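Local coordinates for peptidase M14 domain-containing protein (Shewanella amazonensis, PDB 2QVP), which probably acts as a zinc-dependent hydrolase of the M14 metallocarboxypeptidase family, although the protein itself remains uncharacterised, at residues A[127-132]-A[226-232]; A[161-167]-A[238-244]. One frame throughout, in Å; residues are numbered along the deposited sequence.

Contact 1. Residues A[127-132]-A[226-232]. With GOL (glycerol), chain F; SO4 (sulfate ion), chain D.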
loop_
_atom_site.group_PDB
_atom_site.type_symbol
_atom_site.label_atom_id
_atom_site.label_comp_id
_atom_site.label_asym_id
_atom_site.label_seq_id
_atom_site.Cartn_x
_atom_site.Cartn_y
_atom_site.Cartn_z
ATOM N N ASN A 127 6.600 -6.146 -6.712
ATOM C CA ASN A 127 7.035 -5.624 -5.429
ATOM C C ASN A 127 8.540 -5.741 -5.231
ATOM O O ASN A 127 9.043 -5.253 -4.245
ATOM C CB ASN A 127 6.313 -6.342 -4.290
ATOM C CG ASN A 127 6.533 -5.698 -2.932
ATOM O OD1 ASN A 127 6.532 -4.488 -2.795
ATOM N ND2 ASN A 127 6.748 -6.521 -1.928
ATOM N N ARG A 128 9.277 -6.375 -6.128
ATOM C CA ARG A 128 10.720 -6.468 -5.915
ATOM C C ARG A 128 11.536 -5.873 -7.050
ATOM O O ARG A 128 10.996 -5.513 -8.102
ATOM C CB ARG A 128 11.116 -7.884 -5.417
ATOM C CG ARG A 128 10.707 -8.044 -3.867
ATOM C CD ARG A 128 11.455 -9.092 -3.044
ATOM N NE ARG A 128 12.860 -8.752 -2.805
ATOM C CZ ARG A 128 13.799 -9.617 -2.371
ATOM N NH1 ARG A 128 13.499 -10.891 -2.072
ATOM N NH2 ARG A 128 15.075 -9.211 -2.224
ATOM N N GLY A 129 12.804 -5.628 -6.760
ATOM C CA GLY A 129 13.739 -5.011 -7.688
ATOM C C GLY A 129 13.787 -3.503 -7.675
ATOM O O GLY A 129 13.930 -2.888 -8.724
ATOM N N PHE A 130 13.696 -2.905 -6.498
ATOM C CA PHE A 130 13.805 -1.445 -6.342
ATOM C C PHE A 130 15.133 -1.186 -5.661
ATOM O O PHE A 130 15.311 -1.568 -4.509
ATOM C CB PHE A 130 12.665 -0.904 -5.490
ATOM C CG PHE A 130 11.320 -1.036 -6.131
ATOM C CD1 PHE A 130 10.871 -0.052 -7.009
ATOM C CD2 PHE A 130 10.498 -2.138 -5.871
ATOM C CE1 PHE A 130 9.625 -0.155 -7.612
ATOM C CE2 PHE A 130 9.269 -2.260 -6.481
ATOM C CZ PHE A 130 8.822 -1.253 -7.355
ATOM N N PHE A 131 16.049 -0.520 -6.360
ATOM C CA PHE A 131 17.392 -0.322 -5.859
ATOM C C PHE A 131 17.733 1.144 -5.765
ATOM O O PHE A 131 17.135 1.989 -6.436
ATOM C CB PHE A 131 18.430 -1.014 -6.760
ATOM C CG PHE A 131 18.143 -2.428 -6.996
ATOM C CD1 PHE A 131 18.607 -3.404 -6.101
ATOM C CD2 PHE A 131 17.357 -2.809 -8.084
ATOM C CE1 PHE A 131 18.290 -4.731 -6.302
ATOM C CE2 PHE A 131 17.066 -4.139 -8.307
ATOM C CZ PHE A 131 17.518 -5.105 -7.405
ATOM N N ILE A 132 18.661 1.427 -4.860
ATOM C CA ILE A 132 19.198 2.740 -4.681
ATOM C C ILE A 132 20.699 2.440 -4.553
ATOM O O ILE A 132 21.111 1.656 -3.680
ATOM C CB ILE A 132 18.452 3.564 -3.514
ATOM C CG1 ILE A 132 18.886 5.029 -3.526
ATOM C CG2 ILE A 132 18.675 2.997 -2.125
ATOM C CD1 ILE A 132 17.875 5.931 -2.889
ATOM N N ASP A 226 14.895 -5.473 2.054
ATOM C CA ASP A 226 15.121 -6.290 0.868
ATOM C C ASP A 226 15.014 -5.304 -0.304
ATOM O O ASP A 226 15.317 -4.142 -0.110
ATOM C CB ASP A 226 14.147 -7.473 0.831
ATOM C CG ASP A 226 12.705 -7.053 0.894
ATOM O OD1 ASP A 226 12.396 -5.831 0.778
ATOM O OD2 ASP A 226 11.868 -7.966 1.090
ATOM N N THR A 227 14.581 -5.723 -1.487
ATOM C CA THR A 227 14.430 -4.822 -2.645
ATOM C C THR A 227 12.954 -4.466 -2.889
ATOM O O THR A 227 12.569 -4.081 -3.997
ATOM C CB THR A 227 15.103 -5.427 -3.860
ATOM O OG1 THR A 227 14.377 -6.583 -4.292
ATOM C CG2 THR A 227 16.580 -5.785 -3.512
ATOM N N SER A 228 12.132 -4.538 -1.829
ATOM C CA SER A 228 10.720 -4.142 -1.897
ATOM C C SER A 228 10.597 -2.649 -2.074
ATOM O O SER A 228 11.538 -1.875 -1.781
ATOM C CB SER A 228 9.920 -4.594 -0.661
ATOM O OG SER A 228 10.344 -3.918 0.507
ATOM N N PHE A 229 9.423 -2.238 -2.577
ATOM C CA PHE A 229 9.125 -0.821 -2.783
ATOM C C PHE A 229 9.294 0.001 -1.463
ATOM O O PHE A 229 9.931 1.066 -1.442
ATOM C CB PHE A 229 7.734 -0.669 -3.441
ATOM C CG PHE A 229 7.320 0.746 -3.712
ATOM C CD1 PHE A 229 7.973 1.509 -4.690
ATOM C CD2 PHE A 229 6.247 1.313 -3.026
ATOM C CE1 PHE A 229 7.568 2.801 -4.964
ATOM C CE2 PHE A 229 5.820 2.597 -3.307
ATOM C CZ PHE A 229 6.487 3.358 -4.266
ATOM N N GLU A 230 8.752 -0.519 -0.375
ATOM C CA GLU A 230 8.836 0.136 0.962
ATOM C C GLU A 230 10.267 0.178 1.530
ATOM O O GLU A 230 10.630 1.151 2.166
ATOM C CB GLU A 230 7.817 -0.469 1.987
ATOM C CG GLU A 230 7.962 -1.939 2.412
ATOM C CD GLU A 230 7.420 -2.980 1.400
ATOM O OE1 GLU A 230 7.016 -2.618 0.263
ATOM O OE2 GLU A 230 7.431 -4.183 1.742
ATOM N N SER A 231 11.048 -0.880 1.330
ATOM C CA SER A 231 12.474 -0.875 1.684
ATOM C C SER A 231 13.190 0.231 0.899
ATOM O O SER A 231 13.967 0.985 1.465
ATOM C CB SER A 231 13.158 -2.216 1.375
ATOM O OG SER A 231 12.771 -3.217 2.283
ATOM N N PHE A 232 12.912 0.310 -0.404
ATOM C CA PHE A 232 13.477 1.355 -1.265
ATOM C C PHE A 232 13.161 2.776 -0.749
ATOM O O PHE A 232 14.046 3.605 -0.632
ATOM C CB PHE A 232 12.990 1.158 -2.728
ATOM C CG PHE A 232 13.182 2.386 -3.619
ATOM C CD1 PHE A 232 14.419 2.696 -4.127
ATOM C CD2 PHE A 232 12.109 3.200 -3.945
ATOM C CE1 PHE A 232 14.607 3.844 -4.931
ATOM C CE2 PHE A 232 12.278 4.328 -4.756
ATOM C CZ PHE A 232 13.537 4.650 -5.243
HETATM C C1 GOL F . 18.607 -1.080 -1.695
HETATM O O1 GOL F . 19.327 -0.949 -2.907
HETATM C C2 GOL F . 17.093 -1.267 -1.896
HETATM O O2 GOL F . 16.510 -0.136 -2.537
HETATM C C3 GOL F . 16.325 -1.374 -0.576
HETATM O O3 GOL F . 16.920 -2.235 0.402
HETATM S S SO4 D . 7.664 -10.260 -2.306
HETATM O O1 SO4 D . 7.090 -9.672 -3.507
HETATM O O2 SO4 D . 6.643 -10.627 -1.348
HETATM O O3 SO4 D . 8.434 -11.447 -2.659
HETATM O O4 SO4 D . 8.521 -9.262 -1.650
HETATM O O HOH W 1 7.061 -6.580 0.860
HETATM O O HOH W 2 5.228 -2.691 -1.496
#

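Contact 2. Residues A[161-167]-A[238-244]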
loop_
_atom_site.group_PDB
_atom_site.type_symbol
_atom_site.label_atom_id
_atom_site.label_comp_id
_atom_site.label_asym_id
_atom_site.label_seq_id
_atom_site.Cartn_x
_atom_site.Cartn_y
_atom_site.Cartn_z
ATOM N N SER A 161 6.603 10.367 -0.150
ATOM C CA SER A 161 6.694 9.513 1.031
ATOM C C SER A 161 7.736 9.951 2.071
ATOM O O SER A 161 8.097 9.178 2.952
ATOM C CB SER A 161 7.079 8.126 0.549
ATOM O OG SER A 161 8.350 8.180 -0.043
ATOM N N ARG A 162 8.208 11.182 1.965
ATOM C CA ARG A 162 9.241 11.749 2.819
ATOM C C ARG A 162 8.950 11.533 4.314
ATOM O O ARG A 162 9.854 11.187 5.097
ATOM C CB ARG A 162 9.333 13.243 2.443
ATOM C CG ARG A 162 10.394 14.124 3.071
ATOM C CD ARG A 162 10.570 15.451 2.236
ATOM N NE ARG A 162 11.114 15.221 0.879
ATOM C CZ ARG A 162 12.390 14.911 0.581
ATOM N NH1 ARG A 162 13.328 14.770 1.533
ATOM N NH2 ARG A 162 12.741 14.716 -0.693
ATOM N N ASP A 163 7.690 11.707 4.695
ATOM C CA ASP A 163 7.255 11.574 6.087
ATOM C C ASP A 163 6.594 10.252 6.431
ATOM O O ASP A 163 6.176 10.075 7.570
ATOM C CB ASP A 163 6.343 12.755 6.429
ATOM C CG ASP A 163 7.069 14.054 6.267
ATOM O OD1 ASP A 163 7.926 14.325 7.111
ATOM O OD2 ASP A 163 6.832 14.762 5.262
ATOM N N GLY A 164 6.545 9.325 5.478
ATOM C CA GLY A 164 5.952 8.012 5.692
ATOM C C GLY A 164 5.464 7.284 4.448
ATOM O O GLY A 164 4.943 7.896 3.556
ATOM N N ILE A 165 5.637 5.960 4.437
ATOM C CA ILE A 165 5.116 5.060 3.437
ATOM C C ILE A 165 4.292 3.957 4.137
ATOM O O ILE A 165 4.701 3.399 5.161
ATOM C CB ILE A 165 6.210 4.429 2.506
ATOM C CG1 ILE A 165 5.596 3.368 1.582
ATOM C CG2 ILE A 165 7.458 3.838 3.264
ATOM C CD1 ILE A 165 4.497 3.922 0.691
ATOM N N LEU A 166 3.090 3.712 3.621
ATOM C CA LEU A 166 2.281 2.593 4.039
ATOM C C LEU A 166 1.934 1.827 2.765
ATOM O O LEU A 166 1.364 2.445 1.860
ATOM C CB LEU A 166 1.010 3.042 4.717
ATOM C CG LEU A 166 -0.103 1.983 4.971
ATOM C CD1 LEU A 166 0.347 0.906 5.940
ATOM C CD2 LEU A 166 -1.366 2.615 5.484
ATOM N N THR A 167 2.352 0.554 2.660
ATOM C CA THR A 167 1.949 -0.286 1.534
ATOM C C THR A 167 1.013 -1.354 2.098
ATOM O O THR A 167 1.297 -1.971 3.107
ATOM C CB THR A 167 3.113 -0.913 0.782
ATOM O OG1 THR A 167 4.103 0.084 0.540
ATOM C CG2 THR A 167 2.632 -1.443 -0.533
ATOM N N ALA A 238 12.218 8.031 3.607
ATOM C CA ALA A 238 10.899 7.986 4.290
ATOM C C ALA A 238 11.149 7.802 5.785
ATOM O O ALA A 238 11.905 6.901 6.188
ATOM C CB ALA A 238 9.974 6.884 3.752
ATOM N N ARG A 239 10.591 8.700 6.592
ATOM C CA ARG A 239 10.815 8.702 8.044
ATOM C C ARG A 239 10.466 7.347 8.710
ATOM O O ARG A 239 11.261 6.780 9.460
ATOM C CB ARG A 239 10.032 9.883 8.650
ATOM C CG ARG A 239 9.948 10.000 10.164
ATOM C CD ARG A 239 11.274 10.208 10.792
ATOM N NE ARG A 239 11.154 10.249 12.248
ATOM C CZ ARG A 239 12.170 10.457 13.094
ATOM N NH1 ARG A 239 13.424 10.654 12.644
ATOM N NH2 ARG A 239 11.931 10.469 14.410
ATOM N N VAL A 240 9.293 6.821 8.380
ATOM C CA VAL A 240 8.833 5.557 8.919
ATOM C C VAL A 240 8.186 4.806 7.781
ATOM O O VAL A 240 7.886 5.401 6.732
ATOM C CB VAL A 240 7.809 5.755 10.066
ATOM C CG1 VAL A 240 8.491 6.318 11.307
ATOM C CG2 VAL A 240 6.665 6.642 9.588
ATOM N N GLY A 241 7.993 3.501 7.964
ATOM C CA GLY A 241 7.339 2.713 6.919
ATOM C C GLY A 241 6.512 1.609 7.495
ATOM O O GLY A 241 6.732 1.192 8.615
ATOM N N CYS A 242 5.556 1.122 6.711
ATOM C CA CYS A 242 4.788 -0.018 7.119
ATOM C C CYS A 242 4.318 -0.789 5.899
ATOM O O CYS A 242 4.004 -0.197 4.877
ATOM C CB CYS A 242 3.585 0.397 7.944
ATOM S SG CYS A 242 2.552 -0.981 8.523
ATOM N N CYS A 243 4.374 -2.106 5.999
ATOM C CA CYS A 243 3.753 -2.983 5.027
ATOM C C CYS A 243 2.808 -3.823 5.878
ATOM O O CYS A 243 3.275 -4.676 6.615
ATOM C CB CYS A 243 4.766 -3.813 4.276
ATOM S SG CYS A 243 4.022 -4.969 3.158
ATOM N N SER A 244 1.508 -3.487 5.857
ATOM C CA SER A 244 0.463 -4.195 6.611
ATOM C C SER A 244 0.112 -5.495 5.884
ATOM O O SER A 244 0.129 -5.522 4.664
ATOM C CB SER A 244 -0.768 -3.301 6.734
ATOM O OG SER A 244 -1.106 -2.802 5.443
#

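Contact 1. Residues A[127-132]-A[226-232]
Asp226 lays its CB over one face of the Arg128 guanidinium, 3.6 Å from NH2, with the carboxylate and guanidinium planes stacked. Arg128 NE and Asp226 OD2 stay 4.1 Å apart; OD2 sits well off the guanidinium plane, so the opposite charges probably attract without a directed bond. The other oxygen, OD1, organises its own segment: it accepts from Ser228 N in an Asx turn, from Ser228 OG through the syn lone pair, and from Ser231 OG. With an alanine here, these three donors would lose their common acceptor, and the turn leading into the helix would probably be less firmly set. Thr227 follows as the main polar anchor. Its OG1, placed between backbone N and carbonyl carbon (chi1 69°), receives Arg128 NE at 3.0 Å and Gly129 N at 3.1 Å, while the methyl CG2 rests 3.4 Å from Phe131 CE1. Its carbonyl O takes Phe130 N at 3.0 Å on a lone pair. Ser228 is the N-cap, its OG accepting from Ser231 N. Phe229 turns an edge to the face of the Phe130 ring, centroids 5.3 Å apart and planes at 64°, a T-shaped pair to which Phe229 CB adds a CH-pi contact over the same ring. The Glu230 carboxylate lies nearly coplanar with the Asn127 amide, and two waters bridge them, one from ND2 to OE2, the other from OD1 to OE1. Phe232 closes the apolar side, its CB 3.5 Å from Phe130 CB. This start of helix 229-235 is packed against helix 145-152, where Leu151 meets Phe130 and Phe232, and against Gln158 of helix 154-160; Glu230 and Asn127 face strand 165-171, touching Thr167 and His169.

Contact 2. Residues A[161-167]-A[238-244]
Arg162 O accepts Arg239 N at 3.0 Å, the donor standing above the carbonyl plane, before the two segments settle into a parallel strand pair at Ile165-Gly241. The type I turn from Ser161 to Gly164 is closed by Gly164 N on Ser161 O. Further on, bonds alternate between the strands: Ile165 N gives to Val240 O (3.3 Å), Ile165 O takes Cys242 N (2.9 Å), Thr167 N gives to Cys242 O (2.9 Å), and Thr167 O takes Ser244 N almost in line with its C=O bond. Leu166 turns its backbone polar groups the other way, to Leu69 and Ser71, and Gly241 pairs with Phe182. The side-chain hydroxyls find partners, Ser161 OG with Leu157 O and Gln158 O, Thr167 OG1 with Ser71 OG, and Asp163 OD2 accepts from Asn67 N. Gly241 suits its place, since a CB would come tightly against Ile165 CG2; Leu166, its CG anti to the backbone N (chi1 168°), brings CD1 to 3.8 Å from Cys242 CB on the opposite face. The pair forms the middle of the mixed sheet, between strands 67-72 and 178-182. Helix 229-235 covers Ile165 through Leu233 and Val234, whereas Met263 and Phe266 of helix 252-270 cover Leu166.

Read from the N terminus, the chain opens contact 1 at 127-132 and contact 2 at 161-167, then closes contact 1 at 226-232 and contact 2 at 238-244, so the two loops cross instead of nesting. Contact 1 ties the loop leading into hairpin 131-138 and its first strand to the turn and first residues of helix 229-235; contact 2 pairs two central strands, 165-171 and 241-247. Because that helix leads into strand 241-247, the second halves of both contacts are almost continuous. They touch through Glu230, which packs against Cys243 and Thr167. Both Glu230 and Cys243 lie close to Glu245, the predicted proton donor/acceptor, which places this junction beside the probable catalytic residue.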